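Local structure of transferrin (Manduca sexta, 6WB6) at residues I325-P329 with I330-N334; K335-Y338 with T339-I342. The protein transports iron, binding a single ferric ion per molecule together with a carbonate anion. All coordinates share one frame; numbering follows the deposited sequence.

Both contacts are local and follow one another along the chain within the first transferrin-like region; neither nests in nor crosses the other. Strand 320-327, an outermost strand of a four-stranded antiparallel sheet, runs into contact 1, where the chain turns directly into helix 329-334. That helix ends in a Schellman motif at Asn-337, the glycosylated asparagine, and contact 2 then starts the short helix 338-342. The two helices are tied together by a probable hydrogen bond between Asn-334 OD1 and Thr-339 OG1, while Ile-330 packs on Thr-339. Together the contacts carry the chain from the sheet past helix 58-65 to helix 121-131.

Contact 1. Residues I325-P329 with I330-N334; sequences IPIKP and IDYLN
At the junction between edge strand 320-327 and helix 329-334, Ile-327 lies against Asp-331 and Tyr-332 in the first helical turn. Its CG1 branch is anti to the backbone N (chi1 -180°), which carries CD1 over the backbone, 3.5 Å from Asp-331 C. CG1 itself rests 3.6 Å from Asp-331 CB. Ile-327 CG2 approaches the ring obliquely, 3.8 Å from Tyr-332 CD1, the two side chains crossing at about a right angle. A beta-branched residue suits this place, being at home in an extended chain: one arm reaches the helix backbone at Asp-331 and Tyr-332, the other the tyrosine side chain. An alanine in place of Ile-327 would probably open a gap beside Asp-331 CB and remove one apolar support of the Tyr-332 ring.

Lys-328 is the N-cap. Its carbonyl O accepts from Tyr-332 N at 2.9 Å, and Pro-329 O accepts from Leu-333 N at 2.8 Å, with an N-H...O angle of 157°. Proline fits the first helical position because N-H groups there have no i-4 acceptor within the helix, and its ring holds phi near a helical value. The carboxylate of Asp-331 would probably interact favourably with the helix dipole at this N-terminal end; its OD2 lies 3.7 Å from Lys-328 CB. The lysine chain bends away, and NZ bonds to Gln-70 OE1 and Phe-72 O.

The far end of Tyr-332 leads away from residues 325-329, and its OH is hydrogen-bonded to Trp-273 O; Leu-333, on the buried side, packs on Pro-58 and Tyr-62 of helix 58-65. The whole is a strand-to-helix transition with a proline-led first turn, at the edge of the four-stranded antiparallel sheet of a transferrin lobe.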
ATOM      1  N   ILE A 325      17.302  -5.905 -29.239  1.00 30.86           N
ATOM      2  CA  ILE A 325      17.528  -4.779 -30.131  1.00 44.50           C
ATOM      3  C   ILE A 325      17.095  -3.570 -29.306  1.00 43.41           C
ATOM      4  O   ILE A 325      15.892  -3.386 -29.078  1.00 34.70           O
ATOM      5  CB  ILE A 325      16.759  -4.948 -31.455  1.00 50.84           C
ATOM      6  CG1 ILE A 325      17.181  -6.263 -32.138  1.00 48.00           C
ATOM      7  CG2 ILE A 325      17.017  -3.777 -32.378  1.00 42.16           C
ATOM      8  CD1 ILE A 325      16.312  -6.677 -33.310  1.00 47.86           C
ATOM      9  N   PRO A 326      18.042  -2.759 -28.775  1.00 40.76           N
ATOM     10  CA  PRO A 326      17.650  -1.675 -27.864  1.00 45.15           C
ATOM     11  C   PRO A 326      16.396  -0.971 -28.348  1.00 35.54           C
ATOM     12  O   PRO A 326      16.229  -0.757 -29.552  1.00 31.95           O
ATOM     13  CB  PRO A 326      18.870  -0.746 -27.880  1.00 48.47           C
ATOM     14  CG  PRO A 326      20.015  -1.647 -28.178  1.00 40.81           C
ATOM     15  CD  PRO A 326      19.478  -2.700 -29.108  1.00 43.79           C
ATOM     16  N   ILE A 327      15.509  -0.615 -27.430  1.00 31.45           N
ATOM     17  CA  ILE A 327      14.186  -0.120 -27.805  1.00 31.99           C
ATOM     18  C   ILE A 327      13.738   0.905 -26.786  1.00 23.34           C
ATOM     19  O   ILE A 327      13.972   0.745 -25.585  1.00 27.13           O
ATOM     20  CB  ILE A 327      13.172  -1.276 -27.899  1.00 27.01           C
ATOM     21  CG1 ILE A 327      11.787  -0.762 -28.301  1.00 30.18           C
ATOM     22  CG2 ILE A 327      13.107  -2.019 -26.568  1.00 28.42           C
ATOM     23  CD1 ILE A 327      10.868  -1.864 -28.784  1.00 32.47           C
ATOM     24  N   LYS A 328      13.087   1.955 -27.265  1.00 21.34           N
ATOM     25  CA  LYS A 328      12.508   2.921 -26.346  1.00 30.29           C
ATOM     26  C   LYS A 328      11.489   2.218 -25.450  1.00 27.51           C
ATOM     27  O   LYS A 328      10.915   1.203 -25.841  1.00 19.77           O
ATOM     28  CB  LYS A 328      11.830   4.055 -27.110  1.00 30.97           C
ATOM     29  CG  LYS A 328      12.774   4.890 -27.988  1.00 35.31           C
ATOM     30  CD  LYS A 328      13.640   5.823 -27.143  1.00 48.38           C
ATOM     31  CE  LYS A 328      12.834   6.962 -26.494  1.00 46.59           C
ATOM     32  NZ  LYS A 328      13.048   7.014 -24.999  1.00 33.03           N
ATOM     33  N   PRO A 329      11.253   2.731 -24.245  1.00 22.42           N
ATOM     34  CA  PRO A 329      10.382   1.988 -23.323  1.00 19.81           C
ATOM     35  C   PRO A 329       8.957   1.880 -23.823  1.00 26.42           C
ATOM     36  O   PRO A 329       8.362   0.796 -23.759  1.00 26.82           O
ATOM     37  CB  PRO A 329      10.486   2.780 -22.008  1.00 16.83           C
ATOM     38  CG  PRO A 329      11.031   4.142 -22.424  1.00 26.35           C
ATOM     39  CD  PRO A 329      11.878   3.899 -23.607  1.00 24.71           C
ATOM     40  N   ILE A 330       8.387   2.963 -24.342  1.00 22.04           N
ATOM     41  CA  ILE A 330       6.996   2.873 -24.754  1.00 21.20           C
ATOM     42  C   ILE A 330       6.853   1.972 -25.979  1.00 24.36           C
ATOM     43  O   ILE A 330       5.826   1.297 -26.146  1.00 22.62           O
ATOM     44  CB  ILE A 330       6.433   4.286 -24.983  1.00 26.41           C
ATOM     45  CG1 ILE A 330       4.932   4.297 -24.722  1.00 25.33           C
ATOM     46  CG2 ILE A 330       6.759   4.783 -26.397  1.00 36.37           C
ATOM     47  CD1 ILE A 330       4.589   4.382 -23.261  1.00 26.79           C
ATOM     48  N   ASP A 331       7.866   1.923 -26.848  1.00 22.89           N
ATOM     49  CA  ASP A 331       7.817   0.967 -27.950  1.00 22.96           C
ATOM     50  C   ASP A 331       7.975  -0.450 -27.433  1.00 30.46           C
ATOM     51  O   ASP A 331       7.385  -1.395 -27.983  1.00 21.73           O
ATOM     52  CB  ASP A 331       8.898   1.281 -28.979  1.00 27.91           C
ATOM     53  CG  ASP A 331       8.668   2.614 -29.651  1.00 30.56           C
ATOM     54  OD1 ASP A 331       7.497   2.995 -29.787  1.00 30.09           O
ATOM     55  OD2 ASP A 331       9.648   3.277 -30.030  1.00 27.23           O
ATOM     56  N   TYR A 332       8.774  -0.611 -26.379  1.00 26.11           N
ATOM     57  CA  TYR A 332       8.865  -1.895 -25.705  1.00 21.57           C
ATOM     58  C   TYR A 332       7.508  -2.315 -25.165  1.00 24.49           C
ATOM     59  O   TYR A 332       7.084  -3.463 -25.339  1.00 20.07           O
ATOM     60  CB  TYR A 332       9.869  -1.785 -24.566  1.00 23.91           C
ATOM     61  CG  TYR A 332      10.107  -3.071 -23.802  1.00 23.51           C
ATOM     62  CD1 TYR A 332      10.828  -4.109 -24.365  1.00 17.82           C
ATOM     63  CD2 TYR A 332       9.628  -3.231 -22.516  1.00 22.20           C
ATOM     64  CE1 TYR A 332      11.078  -5.259 -23.668  1.00 22.77           C
ATOM     65  CE2 TYR A 332       9.868  -4.397 -21.799  1.00 14.32           C
ATOM     66  CZ  TYR A 332      10.591  -5.404 -22.387  1.00 19.99           C
ATOM     67  OH  TYR A 332      10.830  -6.585 -21.707  1.00 24.31           O
ATOM     68  N   LEU A 333       6.819  -1.392 -24.478  1.00 21.22           N
ATOM     69  CA  LEU A 333       5.516  -1.722 -23.919  1.00 17.38           C
ATOM     70  C   LEU A 333       4.481  -1.895 -25.012  1.00 25.95           C
ATOM     71  O   LEU A 333       3.645  -2.808 -24.940  1.00 17.63           O
ATOM     72  CB  LEU A 333       5.061  -0.646 -22.944  1.00 18.86           C
ATOM     73  CG  LEU A 333       5.922  -0.462 -21.707  1.00 14.30           C
ATOM     74  CD1 LEU A 333       5.399   0.723 -20.936  1.00 18.69           C
ATOM     75  CD2 LEU A 333       5.945  -1.655 -20.857  1.00 18.31           C
ATOM     76  N   ASN A 334       4.523  -1.027 -26.028  1.00 18.47           N
ATOM     77  CA  ASN A 334       3.562  -1.112 -27.117  1.00 19.80           C
ATOM     78  C   ASN A 334       3.542  -2.500 -27.740  1.00 21.90           C
ATOM     79  O   ASN A 334       2.472  -3.036 -28.026  1.00 20.71           O
ATOM     80  CB  ASN A 334       3.882  -0.083 -28.190  1.00 27.54           C
ATOM     81  CG  ASN A 334       3.329   1.291 -27.870  1.00 25.26           C
ATOM     82  OD1 ASN A 334       2.664   1.503 -26.849  1.00 24.15           O
ATOM     83  ND2 ASN A 334       3.603   2.233 -28.752  1.00 18.95           N
TER

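Contact 2. Residues K335-Y338 with T339-I342. With NAG (2-acetamido-2-deoxy-beta-D-glucopyranose), chain C.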
ATOM      1  N   LYS A 335       4.708  -3.092 -27.990  1.00 20.55           N
ATOM      2  CA  LYS A 335       4.678  -4.304 -28.795  1.00 22.64           C
ATOM      3  C   LYS A 335       4.131  -5.492 -28.016  1.00 28.85           C
ATOM      4  O   LYS A 335       3.965  -6.589 -28.581  1.00 19.37           O
ATOM      5  CB  LYS A 335       6.077  -4.616 -29.346  1.00 28.06           C
ATOM      6  CG  LYS A 335       7.153  -4.842 -28.289  1.00 27.32           C
ATOM      7  CD  LYS A 335       8.512  -5.069 -28.925  1.00 24.76           C
ATOM      8  CE  LYS A 335       9.565  -5.368 -27.894  1.00 27.92           C
ATOM      9  NZ  LYS A 335       9.382  -6.706 -27.248  1.00 26.54           N
ATOM     10  N   ALA A 336       3.850  -5.294 -26.733  1.00 22.77           N
ATOM     11  CA  ALA A 336       3.180  -6.286 -25.929  1.00 27.83           C
ATOM     12  C   ALA A 336       1.694  -5.995 -25.806  1.00 28.00           C
ATOM     13  O   ALA A 336       0.975  -6.796 -25.206  1.00 20.08           O
ATOM     14  CB  ALA A 336       3.809  -6.350 -24.542  1.00 16.03           C
ATOM     15  N   ASN A 337       1.228  -4.894 -26.411  1.00 19.85           N
ATOM     16  CA  ASN A 337      -0.075  -4.294 -26.120  1.00 26.40           C
ATOM     17  C   ASN A 337      -0.209  -3.937 -24.645  1.00 22.03           C
ATOM     18  O   ASN A 337      -1.305  -3.931 -24.089  1.00 21.14           O
ATOM     19  CB  ASN A 337      -1.222  -5.207 -26.536  1.00 19.66           C
ATOM     20  CG  ASN A 337      -1.290  -5.401 -28.038  1.00 25.16           C
ATOM     21  OD1 ASN A 337      -0.900  -4.526 -28.810  1.00 32.06           O
ATOM     22  ND2 ASN A 337      -1.787  -6.545 -28.460  1.00 24.57           N
ATOM     23  N   TYR A 338       0.899  -3.645 -23.985  1.00 16.70           N
ATOM     24  CA  TYR A 338       0.848  -3.496 -22.541  1.00 15.47           C
ATOM     25  C   TYR A 338       0.728  -2.046 -22.102  1.00 14.84           C
ATOM     26  O   TYR A 338       0.408  -1.800 -20.940  1.00 20.64           O
ATOM     27  CB  TYR A 338       2.088  -4.152 -21.908  1.00 17.72           C
ATOM     28  CG  TYR A 338       1.923  -4.464 -20.449  1.00 16.66           C
ATOM     29  CD1 TYR A 338       1.131  -5.516 -20.040  1.00 15.21           C
ATOM     30  CD2 TYR A 338       2.563  -3.708 -19.481  1.00 21.06           C
ATOM     31  CE1 TYR A 338       0.986  -5.819 -18.712  1.00 19.42           C
ATOM     32  CE2 TYR A 338       2.413  -3.996 -18.136  1.00 22.37           C
ATOM     33  CZ  TYR A 338       1.625  -5.069 -17.766  1.00 17.02           C
ATOM     34  OH  TYR A 338       1.446  -5.368 -16.447  1.00 16.85           O
ATOM     35  N   THR A 339       0.991  -1.082 -22.981  1.00 18.08           N
ATOM     36  CA  THR A 339       0.747   0.308 -22.596  1.00 20.91           C
ATOM     37  C   THR A 339      -0.739   0.519 -22.342  1.00 17.54           C
ATOM     38  O   THR A 339      -1.128   1.162 -21.359  1.00 18.85           O
ATOM     39  CB  THR A 339       1.248   1.262 -23.680  1.00 21.59           C
ATOM     40  OG1 THR A 339       2.548   0.862 -24.123  1.00 24.62           O
ATOM     41  CG2 THR A 339       1.311   2.695 -23.131  1.00 17.74           C
ATOM     42  N   GLU A 340      -1.577  -0.062 -23.208  1.00 20.69           N
ATOM     43  CA  GLU A 340      -3.030  -0.071 -23.018  1.00 19.62           C
ATOM     44  C   GLU A 340      -3.408  -0.522 -21.623  1.00 20.61           C
ATOM     45  O   GLU A 340      -4.248   0.098 -20.952  1.00 20.15           O
ATOM     46  CB  GLU A 340      -3.675  -1.016 -24.041  1.00 27.71           C
ATOM     47  CG  GLU A 340      -3.487  -0.618 -25.473  1.00 40.02           C
ATOM     48  CD  GLU A 340      -3.971  -1.695 -26.438  1.00 42.74           C
ATOM     49  OE1 GLU A 340      -5.181  -2.004 -26.432  1.00 32.99           O
ATOM     50  OE2 GLU A 340      -3.128  -2.233 -27.188  1.00 41.98           O
ATOM     51  N   VAL A 341      -2.808  -1.631 -21.186  1.00 18.85           N
ATOM     52  CA  VAL A 341      -3.077  -2.188 -19.863  1.00 14.51           C
ATOM     53  C   VAL A 341      -2.642  -1.214 -18.780  1.00 18.97           C
ATOM     54  O   VAL A 341      -3.364  -0.963 -17.813  1.00 18.96           O
ATOM     55  CB  VAL A 341      -2.356  -3.540 -19.717  1.00 13.97           C
ATOM     56  CG1 VAL A 341      -2.672  -4.168 -18.399  1.00 15.38           C
ATOM     57  CG2 VAL A 341      -2.732  -4.466 -20.843  1.00 15.03           C
ATOM     58  N   ILE A 342      -1.427  -0.686 -18.895  1.00 16.54           N
ATOM     59  CA  ILE A 342      -0.955   0.225 -17.861  1.00 18.65           C
ATOM     60  C   ILE A 342      -1.869   1.451 -17.790  1.00 15.75           C
ATOM     61  O   ILE A 342      -2.198   1.946 -16.706  1.00 16.57           O
ATOM     62  CB  ILE A 342       0.517   0.611 -18.125  1.00 24.61           C
ATOM     63  CG1 ILE A 342       1.481  -0.524 -17.718  1.00 17.32           C
ATOM     64  CG2 ILE A 342       0.856   1.863 -17.367  1.00 22.81           C
ATOM     65  CD1 ILE A 342       2.896  -0.428 -18.362  1.00 20.78           C
TER
HETATM   66  C1  NAG C   1      -1.887  -6.733 -29.874  1.00 28.12           C
HETATM   67  C2  NAG C   1      -1.576  -8.169 -30.255  1.00 31.01           C
HETATM   68  C3  NAG C   1      -1.948  -8.537 -31.697  1.00 33.23           C
HETATM   69  C4  NAG C   1      -3.294  -7.952 -32.138  1.00 36.92           C
HETATM   70  C5  NAG C   1      -3.524  -6.541 -31.600  1.00 36.64           C
HETATM   71  C6  NAG C   1      -4.984  -6.175 -31.733  1.00 34.71           C
HETATM   72  C7  NAG C   1       0.315  -8.989 -28.913  1.00 30.69           C
HETATM   73  C8  NAG C   1       1.784  -9.276 -28.977  1.00 26.39           C
HETATM   74  N2  NAG C   1      -0.169  -8.419 -30.015  1.00 24.59           N
HETATM   75  O3  NAG C   1      -2.001  -9.971 -31.743  1.00 32.82           O
HETATM   76  O4  NAG C   1      -3.372  -7.776 -33.560  1.00 32.31           O
HETATM   77  O5  NAG C   1      -3.224  -6.417 -30.211  1.00 30.68           O
HETATM   78  O6  NAG C   1      -5.702  -7.175 -31.020  1.00 31.64           O
HETATM   79  O7  NAG C   1      -0.358  -9.279 -27.933  1.00 24.52           O
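Glu-340 OE2 packs alongside Asn-337, 3.6 Å from Asn-337 CB, while their polar partners lie outside: Trp-268 O accepts from Asn-337 ND2, and Glu-340 OE1 forms a salt bridge with Lys-133. The covalent link is from Asn-337 ND2 to C1 of the N-acetylglucosamine, 1.4 Å, and Asn-337, Tyr-338 and Thr-339 form the Asn-X-Thr sequon. Asparagine tolerates the left-handed backbone (phi 57°) of the Schellman motif that ends the preceding helix.

Among backbone bonds, Ile-342 N donates to Tyr-338 O at 3.0 Å, setting the first turn of helix 338-342.

The apolar contacts centre on the Tyr-338 ring. With CG anti to the backbone N (chi1 -161°), one ring face comes under Val-341, whose CB is 4.0 Å from Tyr-338 CD1, offset toward the rim. Ile-342 CD1 approaches obliquely, 3.5 Å from Tyr-338 CD2.

Tyr-338, about 8 Å from the ferric ion, bonds through OH to Asn-121 of the carbonate pocket, consistent with a second-shell role. Around it, Thr-339 and Ile-342 pack on Tyr-62 of helix 58-65 and Leu-333 of helix 329-334, Glu-340 and Val-341 on Thr-129 of helix 121-131, and Ala-336 is backbone-bonded to Ala-270 of strand 269-271.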